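Local coordinates for uncharacterized protein (Enterococcus faecalis, PDB 3PM7) that is of unknown function but belongs to the PC4-like transcriptional coactivator family and may, like its relatives, bind single-stranded nucleic acid, at residues V13-E18 with R24-L29; I30-R35 with R42-D47; E8-V13 with R35-D40. All coordinates share one frame; numbering follows the deposited sequence.

Interaction 1 is the backbone-bonded hairpin of strands 9-18 and 24-30, partly buried, with the polar ends of S17 and K25 bonded to the second subunit. Interaction 2 is more deeply buried and purely side-chain: the end of strand 24-30 and the loop after it set I30 and W32 against strand 38-44, the next strand of the same sheet. Interaction 3 lies at the surface, where side chains of strand 9-18 meet those leading into and on strand 38-44 across the strand between them. V13 serves interactions 1 and 3, bonding by its backbone N and packing CG1 in the first, offering CG2 to F39 in the second; R35 belongs to the segments of interactions 2 and 3 and holds a sulfate.

Interaction 1 (V13-E18 with R24-L29); sequences VAVLSE and RKELNL
L27 O is gripped by two backbone N-H groups at once, V13 N at 2.9 Å and A14 N at 2.9 Å, both lying in its carbonyl plane. This is a classic beta bulge: V13 and A14 together face the single residue L27, and the near-helical backbone angles of V13 turn the following N-H, that of A14, toward the same oxygen. The bulge sits in the antiparallel hairpin of strands 9-18 and 24-30, part of the curved sheet of the PC4-like fold. L27 N returns a bond to A14 O (2.9 Å). Further along, L16 and S17 share K25 in a second classic bulge. Here L16 N bonds K25 O at 2.7 Å with a fairly straight N-H (159°), whereas the bond from K25 N to S17 O is long, 3.3 Å, and bent. V13 and L27 run side by side, with V13 CG1 3.8 Å from L27 CD2, and A14 CB meets L27 CB beside them. M72 of the second subunit packs on V13 and L27. The same subunit supplies E61, which binds both S17 OG and K25 NZ, so the face carrying these two polar ends belongs to the dimer interface. On the other face, chi1 of V15 (175°) sets CG1 anti to the backbone N and leaves CG2 to lie over one face of the R24 guanidinium, off its centre, coming within 3.3 Å of R24 NH2. The guanidinium is tied along its own strand: R24 NH1 forms a salt bridge with E26 OE2 at 2.9 Å, although as a hydrogen bond it is bent and weak. A water bridges the strands beside this pair, donating to N28 OD1 and, more weakly, to A14 O.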
loop_
_atom_site.group_PDB
_atom_site.type_symbol
_atom_site.label_atom_id
_atom_site.label_comp_id
_atom_site.label_asym_id
_atom_site.label_seq_id
_atom_site.Cartn_x
_atom_site.Cartn_y
_atom_site.Cartn_z
ATOM N N VAL A 13 -0.618 6.912 10.408
ATOM C CA VAL A 13 -1.742 7.502 9.708
ATOM C C VAL A 13 -3.033 6.644 9.726
ATOM O O VAL A 13 -4.134 7.183 9.802
ATOM C CB VAL A 13 -1.368 7.794 8.246
ATOM C CG1 VAL A 13 -2.539 8.447 7.564
ATOM C CG2 VAL A 13 -0.163 8.720 8.193
ATOM N N ALA A 14 -2.901 5.325 9.625
ATOM C CA ALA A 14 -4.069 4.444 9.593
ATOM C C ALA A 14 -3.705 3.019 9.975
ATOM O O ALA A 14 -2.625 2.529 9.625
ATOM C CB ALA A 14 -4.717 4.460 8.203
ATOM N N VAL A 15 -4.616 2.357 10.688
ATOM C CA VAL A 15 -4.502 0.930 10.956
ATOM C C VAL A 15 -5.596 0.274 10.134
ATOM O O VAL A 15 -6.779 0.517 10.381
ATOM C CB VAL A 15 -4.728 0.599 12.451
ATOM C CG1 VAL A 15 -4.735 -0.910 12.675
ATOM C CG2 VAL A 15 -3.666 1.270 13.317
ATOM N N LEU A 16 -5.198 -0.539 9.157
ATOM C CA LEU A 16 -6.132 -1.130 8.184
ATOM C C LEU A 16 -6.717 -2.464 8.647
ATOM O O LEU A 16 -7.824 -2.834 8.254
ATOM C CB LEU A 16 -5.431 -1.332 6.826
ATOM C CG LEU A 16 -4.729 -0.110 6.227
ATOM C CD1 LEU A 16 -4.270 -0.402 4.792
ATOM C CD2 LEU A 16 -5.675 1.094 6.257
ATOM N N SER A 17 -5.961 -3.209 9.448
ATOM C CA SER A 17 -6.437 -4.500 9.922
ATOM C C SER A 17 -5.576 -4.952 11.081
ATOM O O SER A 17 -4.535 -4.356 11.361
ATOM C CB SER A 17 -6.384 -5.547 8.796
ATOM O OG SER A 17 -5.044 -5.949 8.521
ATOM N N GLU A 18 -6.012 -6.000 11.771
ATOM C CA GLU A 18 -5.179 -6.589 12.811
ATOM C C GLU A 18 -5.449 -8.082 12.851
ATOM O O GLU A 18 -6.593 -8.499 12.759
ATOM C CB GLU A 18 -5.495 -5.950 14.165
ATOM C CG GLU A 18 -4.712 -6.549 15.323
ATOM C CD GLU A 18 -4.999 -5.853 16.651
ATOM O OE1 GLU A 18 -6.161 -5.484 16.895
ATOM O OE2 GLU A 18 -4.059 -5.685 17.450
ATOM N N ARG A 24 -0.482 -5.719 12.573
ATOM C CA ARG A 24 -1.424 -4.818 11.913
ATOM C C ARG A 24 -0.897 -4.390 10.554
ATOM O O ARG A 24 0.293 -4.125 10.407
ATOM C CB ARG A 24 -1.618 -3.551 12.759
ATOM C CG ARG A 24 -2.209 -3.770 14.151
ATOM C CD ARG A 24 -1.490 -2.862 15.141
ATOM N NE ARG A 24 -2.317 -1.766 15.626
ATOM C CZ ARG A 24 -1.869 -0.531 15.858
ATOM N NH1 ARG A 24 -0.598 -0.212 15.626
ATOM N NH2 ARG A 24 -2.703 0.394 16.312
ATOM N N LYS A 25 -1.785 -4.263 9.576
ATOM C CA LYS A 25 -1.414 -3.633 8.314
ATOM C C LYS A 25 -1.648 -2.146 8.469
ATOM O O LYS A 25 -2.742 -1.729 8.874
ATOM C CB LYS A 25 -2.231 -4.200 7.143
ATOM C CG LYS A 25 -1.583 -3.896 5.793
ATOM C CD LYS A 25 -2.221 -4.672 4.625
ATOM C CE LYS A 25 -1.863 -6.158 4.621
ATOM N NZ LYS A 25 -2.815 -6.926 3.712
ATOM N N GLU A 26 -0.625 -1.336 8.194
ATOM C CA GLU A 26 -0.665 0.072 8.591
ATOM C C GLU A 26 -0.273 1.002 7.467
ATOM O O GLU A 26 0.616 0.691 6.708
ATOM C CB GLU A 26 0.316 0.320 9.754
ATOM C CG GLU A 26 -0.099 -0.243 11.111
ATOM C CD GLU A 26 0.969 -0.039 12.186
ATOM O OE1 GLU A 26 1.841 0.867 12.039
ATOM O OE2 GLU A 26 0.936 -0.791 13.189
ATOM N N LEU A 27 -0.916 2.158 7.374
ATOM C CA LEU A 27 -0.366 3.243 6.578
ATOM C C LEU A 27 0.363 4.173 7.537
ATOM O O LEU A 27 -0.265 4.770 8.424
ATOM C CB LEU A 27 -1.474 4.032 5.883
ATOM C CG LEU A 27 -0.934 5.195 5.040
ATOM C CD1 LEU A 27 -0.225 4.617 3.803
ATOM C CD2 LEU A 27 -2.061 6.125 4.608
ATOM N N ASN A 28 1.679 4.294 7.381
ATOM C CA ASN A 28 2.485 5.235 8.184
ATOM C C ASN A 28 3.283 6.173 7.307
ATOM O O ASN A 28 3.585 5.833 6.165
ATOM C CB ASN A 28 3.489 4.480 9.063
ATOM C CG ASN A 28 2.803 3.644 10.130
ATOM O OD1 ASN A 28 1.899 4.123 10.804
ATOM N ND2 ASN A 28 3.223 2.394 10.280
ATOM N N LEU A 29 3.644 7.342 7.845
ATOM C CA LEU A 29 4.616 8.212 7.179
ATOM C C LEU A 29 5.979 7.949 7.804
ATOM O O LEU A 29 6.145 8.032 9.016
ATOM C CB LEU A 29 4.243 9.694 7.312
ATOM C CG LEU A 29 5.249 10.656 6.660
ATOM C CD1 LEU A 29 5.118 10.544 5.152
ATOM C CD2 LEU A 29 5.021 12.107 7.096
HETATM O O HOH W 1 -0.832 3.366 11.863
#

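Interaction 2 (I30-R35 with R42-D47); sequences ISWNGR and REWAPD. With SO4 (sulfate ion), chain C.
I30 and W32 present their ends to the W44 indole, forming the tight, buried part of this contact. I30 CD1 lies 3.8 Å from W44 CZ2, the two side chains sliding past each other in opposite directions. W32 and W44 approach from opposite directions and meet rim to rim, each ring at the other's edge, with W32 CH2 4.0 Å from W44 CH2. Each indole also has a face covered from its own segment: I30 CG2 sits 3.5 Å above the plane of W32, over its centre, and R42 CD rests on W44 nearer the rim. R42 NE approaches the edge of W32, its guanidinium almost perpendicular to that ring (86°), while its salt bridge to D40 fixes the charged end. M51 packs against W32, R42 and W44. The far end of the loop is exposed by contrast. There R35 grips a sulfate, probably from the crystallisation liquor, through NH1 to O4 (2.8 Å) and NH2 to O1 (2.9 Å). R35 N bonds W32 O, closing a type I' beta turn with N33 and G34 at its corners, within the loop that connects antiparallel strands 24-30 and 38-44.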
loop_
_atom_site.group_PDB
_atom_site.type_symbol
_atom_site.label_atom_id
_atom_site.label_comp_id
_atom_site.label_asym_id
_atom_site.label_seq_id
_atom_site.Cartn_x
_atom_site.Cartn_y
_atom_site.Cartn_z
ATOM N N ILE A 30 6.955 7.603 6.979
ATOM C CA ILE A 30 8.201 7.070 7.496
ATOM C C ILE A 30 9.406 7.695 6.815
ATOM O O ILE A 30 9.388 7.930 5.593
ATOM C CB ILE A 30 8.263 5.550 7.279
ATOM C CG1 ILE A 30 7.130 4.879 8.050
ATOM C CG2 ILE A 30 9.597 4.982 7.757
ATOM C CD1 ILE A 30 7.336 3.421 8.234
ATOM N N SER A 31 10.433 7.980 7.611
ATOM C CA SER A 31 11.727 8.355 7.082
ATOM C C SER A 31 12.653 7.168 7.349
ATOM O O SER A 31 13.020 6.930 8.492
ATOM C CB SER A 31 12.264 9.609 7.791
ATOM O OG SER A 31 13.516 10.037 7.239
ATOM N N TRP A 32 13.000 6.394 6.316
ATOM C CA TRP A 32 14.017 5.340 6.491
ATOM C C TRP A 32 15.403 5.966 6.570
ATOM O O TRP A 32 15.853 6.608 5.619
ATOM C CB TRP A 32 13.986 4.311 5.330
ATOM C CG TRP A 32 12.644 3.617 5.145
ATOM C CD1 TRP A 32 11.837 3.671 4.040
ATOM C CD2 TRP A 32 11.975 2.760 6.085
ATOM N NE1 TRP A 32 10.713 2.908 4.242
ATOM C CE2 TRP A 32 10.776 2.339 5.485
ATOM C CE3 TRP A 32 12.278 2.308 7.373
ATOM C CZ2 TRP A 32 9.877 1.488 6.130
ATOM C CZ3 TRP A 32 11.392 1.458 8.004
ATOM C CH2 TRP A 32 10.207 1.053 7.383
ATOM N N ASN A 33 16.076 5.792 7.708
ATOM C CA ASN A 33 17.459 6.217 7.861
ATOM C C ASN A 33 17.715 7.651 7.413
ATOM O O ASN A 33 18.706 7.903 6.736
ATOM C CB ASN A 33 18.405 5.296 7.075
ATOM C CG ASN A 33 18.277 3.842 7.470
ATOM O OD1 ASN A 33 17.290 3.183 7.135
ATOM N ND2 ASN A 33 19.288 3.323 8.160
ATOM N N GLY A 34 16.845 8.592 7.783
ATOM C CA GLY A 34 17.095 10.001 7.500
ATOM C C GLY A 34 16.779 10.404 6.064
ATOM O O GLY A 34 17.056 11.529 5.641
ATOM N N ARG A 35 16.195 9.488 5.303
ATOM C CA ARG A 35 15.832 9.776 3.924
ATOM C C ARG A 35 14.530 10.598 3.871
ATOM O O ARG A 35 13.806 10.689 4.872
ATOM C CB ARG A 35 15.657 8.452 3.149
ATOM C CG ARG A 35 16.954 7.637 2.992
ATOM C CD ARG A 35 17.949 8.400 2.150
ATOM N NE ARG A 35 17.499 8.426 0.761
ATOM C CZ ARG A 35 17.825 9.382 -0.101
ATOM N NH1 ARG A 35 18.577 10.400 0.290
ATOM N NH2 ARG A 35 17.390 9.329 -1.347
ATOM N N ARG A 42 2.236 -1.511 5.105
ATOM C CA ARG A 42 3.005 -2.679 5.480
ATOM C C ARG A 42 2.447 -3.312 6.750
ATOM O O ARG A 42 1.780 -2.648 7.536
ATOM C CB ARG A 42 4.448 -2.185 5.699
ATOM C CG ARG A 42 5.431 -3.113 6.360
ATOM C CD ARG A 42 6.780 -2.371 6.562
ATOM N NE ARG A 42 7.107 -1.544 5.400
ATOM C CZ ARG A 42 7.729 -1.980 4.303
ATOM N NH1 ARG A 42 8.118 -3.252 4.207
ATOM N NH2 ARG A 42 7.973 -1.138 3.296
ATOM N N GLU A 43 2.746 -4.587 6.964
ATOM C CA GLU A 43 2.359 -5.285 8.189
ATOM C C GLU A 43 3.416 -5.048 9.284
ATOM O O GLU A 43 4.611 -5.105 9.013
ATOM C CB GLU A 43 2.219 -6.785 7.906
ATOM C CG GLU A 43 1.350 -7.555 8.922
ATOM C CD GLU A 43 -0.141 -7.374 8.696
ATOM O OE1 GLU A 43 -0.537 -7.016 7.569
ATOM O OE2 GLU A 43 -0.924 -7.585 9.649
ATOM N N TRP A 44 2.966 -4.773 10.513
ATOM C CA TRP A 44 3.865 -4.501 11.634
ATOM C C TRP A 44 3.486 -5.324 12.856
ATOM O O TRP A 44 2.295 -5.445 13.180
ATOM C CB TRP A 44 3.754 -3.039 12.032
ATOM C CG TRP A 44 4.372 -2.090 11.074
ATOM C CD1 TRP A 44 3.758 -1.465 10.023
ATOM C CD2 TRP A 44 5.739 -1.639 11.078
ATOM N NE1 TRP A 44 4.665 -0.642 9.372
ATOM C CE2 TRP A 44 5.886 -0.745 10.000
ATOM C CE3 TRP A 44 6.843 -1.908 11.889
ATOM C CZ2 TRP A 44 7.089 -0.122 9.714
ATOM C CZ3 TRP A 44 8.058 -1.275 11.600
ATOM C CH2 TRP A 44 8.161 -0.392 10.528
ATOM N N ALA A 45 4.487 -5.851 13.554
ATOM C CA ALA A 45 4.252 -6.562 14.808
ATOM C C ALA A 45 3.614 -5.624 15.828
ATOM O O ALA A 45 3.650 -4.406 15.650
ATOM C CB ALA A 45 5.562 -7.152 15.342
ATOM N N PRO A 46 3.032 -6.186 16.908
ATOM C CA PRO A 46 2.303 -5.434 17.943
ATOM C C PRO A 46 2.890 -4.062 18.331
ATOM O O PRO A 46 2.214 -3.036 18.174
ATOM C CB PRO A 46 2.326 -6.392 19.137
ATOM C CG PRO A 46 2.276 -7.740 18.501
ATOM C CD PRO A 46 3.048 -7.634 17.205
ATOM N N ASP A 47 4.110 -4.023 18.845
ATOM C CA ASP A 47 4.682 -2.736 19.250
ATOM C C ASP A 47 5.735 -2.247 18.245
ATOM O O ASP A 47 6.759 -1.651 18.622
ATOM C CB ASP A 47 5.268 -2.808 20.665
ATOM C CG ASP A 47 5.359 -1.432 21.333
ATOM O OD1 ASP A 47 4.446 -0.601 21.115
ATOM O OD2 ASP A 47 6.338 -1.180 22.076
HETATM S S SO4 C . 19.498 11.012 -3.367
HETATM O O1 SO4 C . 18.231 10.492 -3.879
HETATM O O2 SO4 C . 20.412 9.900 -3.121
HETATM O O3 SO4 C . 20.088 11.915 -4.350
HETATM O O4 SO4 C . 19.270 11.740 -2.122
#

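Interaction 3 (E8-V13 with R35-D40); sequences EILEEV and RPPKFD. With SO4 (sulfate ion), chain C.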
loop_
_atom_site.group_PDB
_atom_site.type_symbol
_atom_site.label_atom_id
_atom_site.label_comp_id
_atom_site.label_asym_id
_atom_site.label_seq_id
_atom_site.Cartn_x
_atom_site.Cartn_y
_atom_site.Cartn_z
ATOM N N GLU A 8 11.953 6.363 13.155
ATOM C CA GLU A 8 11.706 6.397 11.714
ATOM C C GLU A 8 10.226 6.614 11.376
ATOM O O GLU A 8 9.899 7.237 10.363
ATOM C CB GLU A 8 12.247 5.117 11.067
ATOM C CG GLU A 8 13.764 4.975 11.245
ATOM C CD GLU A 8 14.303 3.662 10.710
ATOM O OE1 GLU A 8 15.323 3.695 9.998
ATOM O OE2 GLU A 8 13.710 2.600 10.996
ATOM N N ILE A 9 9.330 6.125 12.227
ATOM C CA ILE A 9 7.897 6.351 12.019
ATOM C C ILE A 9 7.535 7.762 12.447
ATOM O O ILE A 9 7.595 8.096 13.628
ATOM C CB ILE A 9 7.054 5.294 12.763
ATOM C CG1 ILE A 9 7.321 3.913 12.139
ATOM C CG2 ILE A 9 5.555 5.631 12.691
ATOM C CD1 ILE A 9 6.682 2.762 12.859
ATOM N N LEU A 10 7.187 8.608 11.487
ATOM C CA LEU A 10 6.950 10.009 11.797
ATOM C C LEU A 10 5.506 10.212 12.211
ATOM O O LEU A 10 5.216 10.998 13.106
ATOM C CB LEU A 10 7.292 10.904 10.609
ATOM C CG LEU A 10 8.692 10.657 10.017
ATOM C CD1 LEU A 10 8.950 11.570 8.831
ATOM C CD2 LEU A 10 9.757 10.843 11.070
ATOM N N GLU A 11 4.606 9.495 11.552
ATOM C CA GLU A 11 3.184 9.617 11.824
ATOM C C GLU A 11 2.516 8.275 11.575
ATOM O O GLU A 11 2.728 7.654 10.535
ATOM C CB GLU A 11 2.562 10.687 10.926
ATOM C CG GLU A 11 1.152 11.091 11.315
ATOM C CD GLU A 11 0.534 12.076 10.339
ATOM O OE1 GLU A 11 1.055 12.218 9.210
ATOM O OE2 GLU A 11 -0.479 12.713 10.697
ATOM N N GLU A 12 1.716 7.813 12.525
ATOM C CA GLU A 12 0.892 6.634 12.258
ATOM C C GLU A 12 -0.405 7.145 11.701
ATOM O O GLU A 12 -1.198 7.744 12.421
ATOM C CB GLU A 12 0.691 5.785 13.518
ATOM C CG GLU A 12 2.027 5.497 14.204
ATOM C CD GLU A 12 1.941 4.525 15.368
ATOM O OE1 GLU A 12 0.817 4.137 15.766
ATOM O OE2 GLU A 12 3.020 4.150 15.882
ATOM N N VAL A 13 -0.618 6.912 10.408
ATOM C CA VAL A 13 -1.742 7.502 9.708
ATOM C C VAL A 13 -3.033 6.644 9.726
ATOM O O VAL A 13 -4.134 7.183 9.802
ATOM C CB VAL A 13 -1.368 7.794 8.246
ATOM C CG1 VAL A 13 -2.539 8.447 7.564
ATOM C CG2 VAL A 13 -0.163 8.720 8.193
ATOM N N ARG A 35 16.195 9.488 5.303
ATOM C CA ARG A 35 15.832 9.776 3.924
ATOM C C ARG A 35 14.530 10.598 3.871
ATOM O O ARG A 35 13.806 10.689 4.872
ATOM C CB ARG A 35 15.657 8.452 3.149
ATOM C CG ARG A 35 16.954 7.637 2.992
ATOM C CD ARG A 35 17.949 8.400 2.150
ATOM N NE ARG A 35 17.499 8.426 0.761
ATOM C CZ ARG A 35 17.825 9.382 -0.101
ATOM N NH1 ARG A 35 18.577 10.400 0.290
ATOM N NH2 ARG A 35 17.390 9.329 -1.347
ATOM N N PRO A 36 14.237 11.212 2.711
ATOM C CA PRO A 36 12.969 11.928 2.580
ATOM C C PRO A 36 11.783 11.050 2.983
ATOM O O PRO A 36 11.744 9.863 2.636
ATOM C CB PRO A 36 12.931 12.278 1.096
ATOM C CG PRO A 36 14.411 12.575 0.794
ATOM C CD PRO A 36 15.156 11.512 1.592
ATOM N N PRO A 37 10.831 11.625 3.748
ATOM C CA PRO A 37 9.698 10.850 4.252
ATOM C C PRO A 37 8.810 10.343 3.145
ATOM O O PRO A 37 8.597 11.028 2.145
ATOM C CB PRO A 37 8.924 11.866 5.125
ATOM C CG PRO A 37 9.957 12.903 5.514
ATOM C CD PRO A 37 10.839 13.007 4.273
ATOM N N LYS A 38 8.274 9.145 3.337
ATOM C CA LYS A 38 7.375 8.552 2.369
ATOM C C LYS A 38 6.252 7.785 3.068
ATOM O O LYS A 38 6.436 7.247 4.154
ATOM C CB LYS A 38 8.156 7.618 1.445
ATOM C CG LYS A 38 9.018 8.350 0.409
ATOM C CD LYS A 38 9.819 7.408 -0.500
ATOM C CE LYS A 38 10.843 8.198 -1.324
ATOM N NZ LYS A 38 11.647 7.344 -2.276
ATOM N N PHE A 39 5.086 7.725 2.443
ATOM C CA PHE A 39 4.035 6.860 2.940
ATOM C C PHE A 39 4.403 5.402 2.717
ATOM O O PHE A 39 4.979 5.049 1.697
ATOM C CB PHE A 39 2.708 7.214 2.279
ATOM C CG PHE A 39 2.171 8.540 2.725
ATOM C CD1 PHE A 39 2.296 9.664 1.922
ATOM C CD2 PHE A 39 1.573 8.668 3.968
ATOM C CE1 PHE A 39 1.808 10.891 2.343
ATOM C CE2 PHE A 39 1.098 9.898 4.411
ATOM C CZ PHE A 39 1.201 11.007 3.596
ATOM N N ASP A 40 4.059 4.563 3.687
ATOM C CA ASP A 40 4.525 3.189 3.749
ATOM C C ASP A 40 3.341 2.333 4.191
ATOM O O ASP A 40 2.677 2.632 5.196
ATOM C CB ASP A 40 5.692 3.073 4.750
ATOM C CG ASP A 40 6.325 1.685 4.768
ATOM O OD1 ASP A 40 6.057 0.888 5.692
ATOM O OD2 ASP A 40 7.097 1.380 3.853
HETATM S S SO4 C . 19.498 11.012 -3.367
HETATM O O1 SO4 C . 18.231 10.492 -3.879
HETATM O O2 SO4 C . 20.412 9.900 -3.121
HETATM O O3 SO4 C . 20.088 11.915 -4.350
HETATM O O4 SO4 C . 19.270 11.740 -2.122
#
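The F39 ring meets V13 at its edge: V13 CG2 lies near the ring plane, 4.2 Å from F39 CE2, and the two side chains cross at about a right angle. F62 stacks on F39, linking this strand to helix 59-71. A second flat group, the R35 guanidinium, has P36 CD 3.7 Å above the centre of one face. Between these lies the other apolar meeting of the two segments, where L10 CD1 touches the P37 ring 3.7 Å from both CB and CG. L10 CG stands anti to the carbonyl carbon (chi1 -51°), and the extended outer part of the chain carries CD1 across to the proline. Strands 9-18 and 38-44 flank strand 24-30 in the antiparallel sheet, so their touching parts run in nearly the same direction, 19° apart. Side chains alone bridge the gap, with the CA atoms of L10 and P37 8.1 Å apart. L10 and E11 both face L29 of the middle strand in a classic beta bulge, and L29 itself packs on P37. L10 and P37 are exposed, V13 and F39 only partly. At the V13 end, E12 O hydrogen-bonds a di(hydroxyethyl)ether molecule, probably from the crystallisation liquor.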